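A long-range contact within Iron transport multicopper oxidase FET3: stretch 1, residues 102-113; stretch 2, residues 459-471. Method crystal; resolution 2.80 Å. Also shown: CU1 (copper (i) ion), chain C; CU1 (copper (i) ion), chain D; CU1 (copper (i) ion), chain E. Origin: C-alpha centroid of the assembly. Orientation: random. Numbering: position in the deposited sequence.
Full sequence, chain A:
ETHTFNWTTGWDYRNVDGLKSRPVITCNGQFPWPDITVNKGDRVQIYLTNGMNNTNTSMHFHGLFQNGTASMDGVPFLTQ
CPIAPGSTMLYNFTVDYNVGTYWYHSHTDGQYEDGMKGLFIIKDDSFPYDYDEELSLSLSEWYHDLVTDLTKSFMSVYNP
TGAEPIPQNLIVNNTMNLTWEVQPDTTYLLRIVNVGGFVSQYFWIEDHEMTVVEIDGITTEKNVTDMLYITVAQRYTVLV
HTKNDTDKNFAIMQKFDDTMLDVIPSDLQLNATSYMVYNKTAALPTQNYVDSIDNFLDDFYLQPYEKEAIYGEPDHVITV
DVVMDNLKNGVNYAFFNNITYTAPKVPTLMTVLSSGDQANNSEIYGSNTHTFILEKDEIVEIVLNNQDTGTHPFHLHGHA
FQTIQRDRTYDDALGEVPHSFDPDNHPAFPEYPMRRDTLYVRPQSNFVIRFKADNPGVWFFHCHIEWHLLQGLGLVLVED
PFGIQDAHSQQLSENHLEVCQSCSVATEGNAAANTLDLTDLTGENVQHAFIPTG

Stretch 1 (102-113) YWYHSHTDGQYE
Stretch 2, residues 459-471: WFFHCHIEWHLLQ

Two copper(I) ions tie these stretches together, each held by one histidine from either side, although the touching residues lie at least 352 positions apart in sequence. The copper of chain C is bound by His105 NE2 at 2.1 Å and His464 NE2 at 2.2 Å; that of chain E is bound by His107 NE2 at 2.1 Å and His462 NE2 at 2.2 Å. Each ion takes one further ligand from elsewhere in the structure. The shared metal explains why His105 NE2 and His464 NE2 approach to 3.3 Å without a hydrogen bond. His107 NE2 and His462 NE2 lie 3.7 Å apart, and the ring planes are nearly perpendicular in both pairs, at 82° for His105 with His464 and 89° for His107 with His462.

The pairing runs crosswise: the earlier histidine of stretch 1 meets the later one of stretch 2. Strand 102-105 ends at His105, and strand 459-463 ends just before His464. His105 and His462 are extended (phi/psi -149/157 and -154/167), point toward the opposing stretch and adopt p rotamers. Their ND1 atoms are anchored locally, His105 ND1 donating to Ser106 O (2.9 Å) and His462 ND1 to Cys463 O (2.6 Å). His107 (-112/18) and His464 (-88/5) instead start sideways, with chi1 of -141° and -146°, and their ends swing closer.

Other side chains pack around these rings. Trp103 (chi1 p, chi2 -59°) brings CZ2 to 3.7 Å from His464 CE1, while Tyr112 (chi1 89°, chi2 81°) places OH 3.1 Å from His464 ND1, near the imidazole plane. His107 CE1 lies 3.8 Å from Phe460 CD2, at the edge of the phenyl ring, and 4.1 Å from Leu469 CD2.

Beyond the metals, helix 466-470 faces the loop after His107. Ile465 occupies its N-cap position, and Leu470 N donates to Glu466 O at 3.0 Å. Glu466 (chi1 m, chi2 m, chi3 -70°) points toward stretch 1 and has the largest covered area of any residue here. Its OE1 lies 2.5 Å from Asp109 O and 3.1 Å from Gly110 CA, and OE2 lies 3.5 Å from Tyr112 CE2. Gly110 CA and Glu466 CA are 6.1 Å apart; Asp109 CA and Leu470 CA are 7.0 Å apart. Asp109 (-63/-95, chi1 m) points away, yet its OD1 comes within 4.0 Å of Leu470 CD2.

The third copper, in chain D, belongs to stretch 2 alone within this pair, bound by Cys463 SG at 2.2 Å and His468 ND1 at 2.1 Å.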

# COMPACT_ATOMS: atom_id res chain seq x y z
N TYR A 102 1.87 -2.63 10.79
CA TYR A 102 0.94 -2.49 9.67
C TYR A 102 0.26 -1.14 9.73
O TYR A 102 0.51 -0.35 10.63
CB TYR A 102 -0.08 -3.64 9.64
CG TYR A 102 0.58 -4.99 9.63
CD1 TYR A 102 1.08 -5.55 10.80
CD2 TYR A 102 0.75 -5.68 8.45
CE1 TYR A 102 1.70 -6.75 10.80
CE2 TYR A 102 1.38 -6.90 8.43
CZ TYR A 102 1.86 -7.43 9.61
OH TYR A 102 2.49 -8.64 9.61
N TRP A 103 -0.61 -0.87 8.77
CA TRP A 103 -1.45 0.31 8.80
C TRP A 103 -2.79 0.07 8.11
O TRP A 103 -2.98 -0.92 7.40
CB TRP A 103 -0.75 1.53 8.20
CG TRP A 103 -0.35 1.43 6.74
CD1 TRP A 103 0.48 0.51 6.19
CD2 TRP A 103 -0.71 2.33 5.68
NE1 TRP A 103 0.63 0.75 4.85
CE2 TRP A 103 -0.08 1.86 4.51
CE3 TRP A 103 -1.50 3.48 5.61
CZ2 TRP A 103 -0.23 2.49 3.27
CZ3 TRP A 103 -1.64 4.12 4.38
CH2 TRP A 103 -1.01 3.62 3.23
N TYR A 104 -3.71 0.98 8.35
CA TYR A 104 -5.00 0.92 7.71
C TYR A 104 -5.25 2.22 6.96
O TYR A 104 -4.85 3.29 7.40
CB TYR A 104 -6.07 0.68 8.76
CG TYR A 104 -6.35 1.83 9.69
CD1 TYR A 104 -7.31 2.78 9.37
CD2 TYR A 104 -5.67 1.95 10.90
CE1 TYR A 104 -7.58 3.83 10.23
CE2 TYR A 104 -5.93 3.01 11.77
CZ TYR A 104 -6.89 3.94 11.43
OH TYR A 104 -7.19 4.99 12.28
N HIS A 105 -5.91 2.11 5.81
CA HIS A 105 -6.27 3.28 5.03
C HIS A 105 -7.56 3.04 4.28
O HIS A 105 -7.92 1.89 4.03
CB HIS A 105 -5.15 3.65 4.04
CG HIS A 105 -4.77 2.55 3.09
ND1 HIS A 105 -5.45 2.30 1.92
CD2 HIS A 105 -3.75 1.65 3.13
CE1 HIS A 105 -4.88 1.28 1.29
NE2 HIS A 105 -3.85 0.87 2.00
N SER A 106 -8.24 4.11 3.92
CA SER A 106 -9.38 4.03 3.03
C SER A 106 -8.92 3.45 1.71
O SER A 106 -7.82 3.75 1.25
CB SER A 106 -9.97 5.42 2.80
OG SER A 106 -10.90 5.43 1.73
N HIS A 107 -9.75 2.62 1.09
CA HIS A 107 -9.41 2.09 -0.23
C HIS A 107 -10.34 2.64 -1.33
O HIS A 107 -10.43 2.06 -2.41
CB HIS A 107 -9.41 0.56 -0.22
CG HIS A 107 -8.31 -0.04 -1.05
ND1 HIS A 107 -8.38 -0.13 -2.42
CD2 HIS A 107 -7.11 -0.56 -0.69
CE1 HIS A 107 -7.27 -0.69 -2.87
NE2 HIS A 107 -6.48 -0.95 -1.84
N THR A 108 -11.04 3.75 -1.04
CA THR A 108 -11.87 4.38 -2.05
C THR A 108 -10.97 5.24 -2.95
O THR A 108 -9.85 4.83 -3.23
CB THR A 108 -13.11 5.06 -1.44
OG1 THR A 108 -13.86 4.07 -0.74
CG2 THR A 108 -14.00 5.63 -2.52
N ASP A 109 -11.45 6.40 -3.42
CA ASP A 109 -10.79 7.12 -4.53
C ASP A 109 -9.37 7.57 -4.13
O ASP A 109 -8.41 6.80 -4.23
CB ASP A 109 -11.66 8.30 -4.98
CG ASP A 109 -12.92 7.86 -5.83
OD1 ASP A 109 -12.76 7.59 -7.06
OD2 ASP A 109 -14.08 7.83 -5.28
N GLY A 110 -9.23 8.81 -3.66
CA GLY A 110 -7.94 9.27 -3.16
C GLY A 110 -8.07 9.50 -1.68
O GLY A 110 -7.11 9.93 -1.01
N GLN A 111 -9.27 9.22 -1.19
CA GLN A 111 -9.63 9.34 0.21
C GLN A 111 -8.45 9.30 1.21
O GLN A 111 -8.28 10.23 1.98
CB GLN A 111 -10.68 8.27 0.50
CG GLN A 111 -11.64 8.58 1.59
CD GLN A 111 -13.06 8.20 1.21
OE1 GLN A 111 -13.62 7.23 1.72
NE2 GLN A 111 -13.64 8.96 0.29
N TYR A 112 -7.62 8.26 1.22
CA TYR A 112 -6.60 8.24 2.30
C TYR A 112 -5.57 9.38 2.30
O TYR A 112 -5.12 9.79 3.37
CB TYR A 112 -5.95 6.87 2.55
CG TYR A 112 -4.71 6.50 1.77
CD1 TYR A 112 -3.44 6.96 2.14
CD2 TYR A 112 -4.80 5.62 0.70
CE1 TYR A 112 -2.30 6.57 1.43
CE2 TYR A 112 -3.69 5.23 -0.01
CZ TYR A 112 -2.44 5.70 0.35
OH TYR A 112 -1.38 5.27 -0.42
N GLU A 113 -5.21 9.91 1.13
CA GLU A 113 -4.42 11.15 1.09
C GLU A 113 -5.07 12.28 1.84
O GLU A 113 -4.39 13.12 2.38
CB GLU A 113 -4.11 11.62 -0.33
CG GLU A 113 -2.78 11.08 -0.88
CD GLU A 113 -1.55 11.88 -0.46
OE1 GLU A 113 -1.36 12.24 0.73
OE2 GLU A 113 -0.73 12.12 -1.35
N TRP A 459 -7.71 -11.18 -4.09
CA TRP A 459 -6.61 -10.30 -3.73
C TRP A 459 -6.20 -9.32 -4.83
O TRP A 459 -5.94 -9.72 -5.96
CB TRP A 459 -5.39 -11.12 -3.31
CG TRP A 459 -5.64 -12.20 -2.29
CD1 TRP A 459 -5.41 -13.53 -2.46
CD2 TRP A 459 -6.15 -12.05 -0.96
NE1 TRP A 459 -5.75 -14.22 -1.33
CE2 TRP A 459 -6.20 -13.33 -0.39
CE3 TRP A 459 -6.58 -10.96 -0.20
CZ2 TRP A 459 -6.66 -13.56 0.91
CZ3 TRP A 459 -7.03 -11.18 1.09
CH2 TRP A 459 -7.06 -12.47 1.63
N PHE A 460 -6.13 -8.04 -4.47
CA PHE A 460 -5.77 -6.97 -5.40
C PHE A 460 -4.25 -6.91 -5.54
O PHE A 460 -3.52 -6.94 -4.55
CB PHE A 460 -6.32 -5.63 -4.87
CG PHE A 460 -6.75 -4.65 -5.94
CD1 PHE A 460 -6.73 -4.99 -7.29
CD2 PHE A 460 -7.21 -3.39 -5.58
CE1 PHE A 460 -7.15 -4.07 -8.27
CE2 PHE A 460 -7.65 -2.46 -6.56
CZ PHE A 460 -7.61 -2.80 -7.90
N PHE A 461 -3.79 -6.87 -6.78
CA PHE A 461 -2.38 -6.59 -7.05
C PHE A 461 -2.26 -5.31 -7.86
O PHE A 461 -2.67 -5.26 -9.02
CB PHE A 461 -1.70 -7.74 -7.78
CG PHE A 461 -0.26 -7.48 -8.09
CD1 PHE A 461 0.71 -7.59 -7.10
CD2 PHE A 461 0.13 -7.10 -9.38
CE1 PHE A 461 2.04 -7.34 -7.39
CE2 PHE A 461 1.46 -6.83 -9.67
CZ PHE A 461 2.42 -6.96 -8.67
N HIS A 462 -1.69 -4.27 -7.25
CA HIS A 462 -1.68 -2.95 -7.87
C HIS A 462 -0.54 -2.08 -7.41
O HIS A 462 0.12 -2.36 -6.41
CB HIS A 462 -2.98 -2.21 -7.54
CG HIS A 462 -3.13 -1.90 -6.08
ND1 HIS A 462 -2.69 -0.71 -5.53
CD2 HIS A 462 -3.66 -2.62 -5.07
CE1 HIS A 462 -2.94 -0.72 -4.23
NE2 HIS A 462 -3.52 -1.86 -3.93
N CYS A 463 -0.35 -0.98 -8.14
CA CYS A 463 0.53 0.08 -7.71
C CYS A 463 -0.13 0.88 -6.59
O CYS A 463 -1.31 1.23 -6.65
CB CYS A 463 0.85 0.99 -8.89
SG CYS A 463 2.01 2.28 -8.48
N HIS A 464 0.64 1.15 -5.55
CA HIS A 464 0.12 1.85 -4.38
C HIS A 464 0.19 3.37 -4.50
O HIS A 464 -0.15 4.08 -3.55
CB HIS A 464 0.81 1.36 -3.12
CG HIS A 464 -0.09 1.33 -1.94
ND1 HIS A 464 -0.52 2.48 -1.31
CD2 HIS A 464 -0.66 0.30 -1.27
CE1 HIS A 464 -1.32 2.15 -0.30
NE2 HIS A 464 -1.42 0.83 -0.26
N ILE A 465 0.62 3.88 -5.65
CA ILE A 465 0.55 5.30 -5.89
C ILE A 465 -0.87 5.60 -6.27
O ILE A 465 -1.35 5.15 -7.31
CB ILE A 465 1.48 5.74 -7.03
CG1 ILE A 465 2.95 5.72 -6.57
CG2 ILE A 465 1.07 7.15 -7.54
CD1 ILE A 465 3.96 5.86 -7.71
N GLU A 466 -1.55 6.36 -5.43
CA GLU A 466 -2.97 6.58 -5.55
C GLU A 466 -3.40 7.05 -6.94
O GLU A 466 -4.45 6.62 -7.46
CB GLU A 466 -3.41 7.55 -4.47
CG GLU A 466 -3.69 6.83 -3.15
CD GLU A 466 -5.02 6.05 -3.18
OE1 GLU A 466 -6.09 6.73 -3.20
OE2 GLU A 466 -4.99 4.79 -3.19
N TRP A 467 -2.59 7.92 -7.54
CA TRP A 467 -2.86 8.42 -8.87
C TRP A 467 -2.85 7.30 -9.91
O TRP A 467 -3.69 7.27 -10.80
CB TRP A 467 -1.86 9.51 -9.24
CG TRP A 467 -1.70 10.55 -8.16
CD1 TRP A 467 -0.57 10.82 -7.44
CD2 TRP A 467 -2.72 11.46 -7.67
NE1 TRP A 467 -0.82 11.85 -6.54
CE2 TRP A 467 -2.12 12.25 -6.66
CE3 TRP A 467 -4.06 11.68 -8.00
CZ2 TRP A 467 -2.82 13.24 -5.98
CZ3 TRP A 467 -4.76 12.65 -7.32
CH2 TRP A 467 -4.14 13.43 -6.31
N HIS A 468 -1.92 6.36 -9.76
CA HIS A 468 -1.79 5.29 -10.72
C HIS A 468 -2.90 4.24 -10.56
O HIS A 468 -3.36 3.63 -11.55
CB HIS A 468 -0.40 4.67 -10.66
CG HIS A 468 0.71 5.64 -10.96
ND1 HIS A 468 2.04 5.35 -10.73
CD2 HIS A 468 0.68 6.90 -11.45
CE1 HIS A 468 2.78 6.39 -11.07
NE2 HIS A 468 1.98 7.34 -11.51
N LEU A 469 -3.34 4.04 -9.32
CA LEU A 469 -4.48 3.18 -9.05
C LEU A 469 -5.75 3.80 -9.65
O LEU A 469 -6.59 3.08 -10.18
CB LEU A 469 -4.63 2.97 -7.55
CG LEU A 469 -5.72 2.02 -7.06
CD1 LEU A 469 -5.54 0.57 -7.59
CD2 LEU A 469 -5.76 2.08 -5.53
N LEU A 470 -5.87 5.12 -9.57
CA LEU A 470 -6.96 5.85 -10.24
C LEU A 470 -6.90 5.69 -11.74
O LEU A 470 -7.95 5.64 -12.40
CB LEU A 470 -6.94 7.33 -9.89
CG LEU A 470 -7.71 7.66 -8.61
CD1 LEU A 470 -7.21 8.96 -8.00
CD2 LEU A 470 -9.21 7.71 -8.88
N GLN A 471 -5.68 5.60 -12.28
CA GLN A 471 -5.46 5.34 -13.70
C GLN A 471 -5.71 3.88 -14.07
O GLN A 471 -5.61 3.51 -15.24
CB GLN A 471 -4.05 5.75 -14.07
CG GLN A 471 -3.82 7.23 -14.19
CD GLN A 471 -2.40 7.54 -14.61
OE1 GLN A 471 -1.50 7.66 -13.77
NE2 GLN A 471 -2.18 7.65 -15.92
CU CU1 C . -2.18 -0.25 1.53
CU CU1 D . 2.72 3.46 -10.18
CU CU1 E . -4.92 -2.28 -2.27